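Local coordinates for BexL (Amycolatopsis orientalis, PDB 4XRW), which probably acts as a di-domain aromatase/cyclase that cyclises and aromatises a polyketide chain in BE-7585A biosynthesis, at residues V55-V60 with I69-T74. Residues are numbered along the deposited sequence; the frame is centred on the assembly and turned at random.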
loop_
_atom_site.group_PDB
_atom_site.type_symbol
_atom_site.label_atom_id
_atom_site.label_comp_id
_atom_site.label_asym_id
_atom_site.label_seq_id
_atom_site.Cartn_x
_atom_site.Cartn_y
_atom_site.Cartn_z
ATOM N N VAL A 55 -2.280 2.816 -0.898
ATOM C CA VAL A 55 -1.326 2.928 0.219
ATOM C C VAL A 55 -1.924 2.434 1.535
ATOM O O VAL A 55 -1.244 1.756 2.330
ATOM C CB VAL A 55 -0.822 4.376 0.362
ATOM C CG1 VAL A 55 0.170 4.477 1.496
ATOM C CG2 VAL A 55 -0.181 4.829 -0.974
ATOM N N PHE A 56 -3.182 2.754 1.803
ATOM C CA PHE A 56 -3.814 2.312 3.052
ATOM C C PHE A 56 -5.323 2.508 2.939
ATOM O O PHE A 56 -5.769 3.368 2.200
ATOM C CB PHE A 56 -3.269 3.104 4.240
ATOM C CG PHE A 56 -3.769 2.665 5.572
ATOM C CD1 PHE A 56 -3.489 1.399 6.041
ATOM C CD2 PHE A 56 -4.473 3.536 6.391
ATOM C CE1 PHE A 56 -3.938 0.996 7.288
ATOM C CE2 PHE A 56 -4.912 3.117 7.635
ATOM C CZ PHE A 56 -4.637 1.840 8.056
ATOM N N VAL A 57 -6.080 1.706 3.688
ATOM C CA VAL A 57 -7.515 1.824 3.738
ATOM C C VAL A 57 -7.928 1.756 5.185
ATOM O O VAL A 57 -7.461 0.881 5.913
ATOM C CB VAL A 57 -8.254 0.686 2.964
ATOM C CG1 VAL A 57 -9.760 1.011 2.875
ATOM C CG2 VAL A 57 -7.676 0.483 1.586
ATOM N N ASP A 58 -8.763 2.665 5.648
ATOM C CA ASP A 58 -9.367 2.344 6.964
ATOM C C ASP A 58 -10.831 2.671 6.974
ATOM O O ASP A 58 -11.387 3.113 5.963
ATOM C CB ASP A 58 -8.614 3.011 8.121
ATOM C CG ASP A 58 -8.843 4.487 8.219
ATOM O OD1 ASP A 58 -9.335 5.078 7.246
ATOM O OD2 ASP A 58 -8.517 5.056 9.294
ATOM N N HIS A 59 -11.483 2.375 8.093
ATOM C CA HIS A 59 -12.927 2.496 8.142
ATOM C C HIS A 59 -13.365 3.837 8.697
ATOM O O HIS A 59 -12.765 4.374 9.635
ATOM C CB HIS A 59 -13.520 1.382 8.973
ATOM C CG HIS A 59 -13.689 0.106 8.228
ATOM N ND1 HIS A 59 -12.640 -0.745 7.965
ATOM C CD2 HIS A 59 -14.790 -0.470 7.692
ATOM C CE1 HIS A 59 -13.086 -1.791 7.292
ATOM N NE2 HIS A 59 -14.389 -1.648 7.117
ATOM N N VAL A 60 -14.423 4.358 8.092
ATOM C CA VAL A 60 -15.123 5.546 8.558
ATOM C C VAL A 60 -16.362 5.120 9.358
ATOM O O VAL A 60 -16.710 5.725 10.368
ATOM C CB VAL A 60 -15.541 6.432 7.388
ATOM C CG1 VAL A 60 -16.291 7.655 7.881
ATOM C CG2 VAL A 60 -14.313 6.854 6.554
ATOM N N ILE A 69 -15.492 3.331 3.889
ATOM C CA ILE A 69 -14.041 3.228 4.013
ATOM C C ILE A 69 -13.408 4.455 3.378
ATOM O O ILE A 69 -14.020 5.139 2.543
ATOM C CB ILE A 69 -13.463 1.921 3.356
ATOM C CG1 ILE A 69 -13.866 1.834 1.861
ATOM C CG2 ILE A 69 -13.899 0.724 4.140
ATOM C CD1 ILE A 69 -13.208 0.718 1.102
ATOM N N ARG A 70 -12.214 4.754 3.863
ATOM C CA ARG A 70 -11.375 5.830 3.372
ATOM C C ARG A 70 -10.130 5.197 2.787
ATOM O O ARG A 70 -9.448 4.420 3.454
ATOM C CB ARG A 70 -10.995 6.840 4.479
ATOM C CG ARG A 70 -10.285 8.036 3.891
ATOM C CD ARG A 70 -9.970 9.135 4.895
ATOM N NE ARG A 70 -11.175 9.593 5.580
ATOM C CZ ARG A 70 -12.001 10.526 5.116
ATOM N NH1 ARG A 70 -11.765 11.131 3.953
ATOM N NH2 ARG A 70 -13.079 10.852 5.823
ATOM N N ILE A 71 -9.885 5.517 1.524
ATOM C CA ILE A 71 -8.828 4.919 0.726
ATOM C C ILE A 71 -7.797 6.006 0.439
ATOM O O ILE A 71 -8.143 7.094 -0.030
ATOM C CB ILE A 71 -9.353 4.380 -0.591
ATOM C CG1 ILE A 71 -10.404 3.285 -0.370
ATOM C CG2 ILE A 71 -8.229 3.838 -1.434
ATOM C CD1 ILE A 71 -11.449 3.252 -1.467
ATOM N N TRP A 72 -6.537 5.715 0.750
ATOM C CA TRP A 72 -5.426 6.551 0.321
ATOM C C TRP A 72 -4.667 5.815 -0.807
ATOM O O TRP A 72 -4.281 4.638 -0.669
ATOM C CB TRP A 72 -4.458 6.863 1.487
ATOM C CG TRP A 72 -4.957 7.735 2.570
ATOM C CD1 TRP A 72 -4.733 9.095 2.748
ATOM C CD2 TRP A 72 -5.748 7.327 3.659
ATOM N NE1 TRP A 72 -5.345 9.521 3.878
ATOM C CE2 TRP A 72 -5.993 8.462 4.452
ATOM C CE3 TRP A 72 -6.273 6.109 4.054
ATOM C CZ2 TRP A 72 -6.728 8.397 5.611
ATOM C CZ3 TRP A 72 -7.021 6.054 5.215
ATOM C CH2 TRP A 72 -7.244 7.196 5.971
ATOM N N ALA A 73 -4.413 6.517 -1.906
ATOM C CA ALA A 73 -3.741 5.935 -3.064
ATOM C C ALA A 73 -2.853 6.928 -3.797
ATOM O O ALA A 73 -2.959 8.158 -3.620
ATOM C CB ALA A 73 -4.761 5.371 -4.030
ATOM N N THR A 74 -1.985 6.385 -4.634
ATOM C CA THR A 74 -0.941 7.192 -5.296
ATOM C C THR A 74 -1.491 8.032 -6.449
ATOM O O THR A 74 -0.941 9.101 -6.760
ATOM C CB THR A 74 0.212 6.273 -5.774
ATOM O OG1 THR A 74 -0.314 5.252 -6.626
ATOM C CG2 THR A 74 0.816 5.579 -4.586
HETATM O O HOH W 1 -10.503 7.710 8.350
#
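Val57 meets Ile69 and Ile71 on the apolar face of an antiparallel hairpin. Its CG1, placed anti to the backbone N (chi1 -171°), lies 3.8 Å from Ile69 CB and also touches Ile71 CG1. On the same face, Ile69 CG2 sits over the centre of the His59 ring, a CH-pi contact 3.9 Å from the ring centroid. The other face carries Phe56 and Trp72. They form an oblique pair, ring planes 31° apart, with Phe56 CD2 3.8 Å from Trp72 CZ3. Arg70 CG packs over one face of the indole, offset toward the rim, 3.8 Å above the plane. Asp58 OD1 meets the indole edge, 3.2 Å from both Trp72 CZ3 and CH2, its carboxylate plane turned 58° from the ring.

Backbone bonds join the strands. Trp72 N gives to Phe56 O at 2.9 Å, and Asp58 and Arg70 exchange a bond in each direction. Val55 and Phe56 both face Trp72, a classic beta bulge, and the N atoms of both give to Trp72 O, at 2.7 and 3.3 Å, from the same face of its carbonyl plane. At the polar edge, a water donates to Asp58 OD1 and accepts a weak bond from Arg70 NE. Arg70 NH1 hydrogen-bonds to Asn81 OD1, and His59 NE2 to Glu67 OE1.

Strand 54-59 is an outer strand of the N-terminal domain's seven-stranded helix-grip sheet; strand 67-73 lies between it and strand 80-89. Trp47 of helix 47-50 packs against Val57, Ile69 and Ile71. Across the domain interface, Phe241 meets Trp72 edge-to-face, and strands 231-241 and 245-250 of the second domain's sheet touch Val55, Phe56, Asp58 and Trp72.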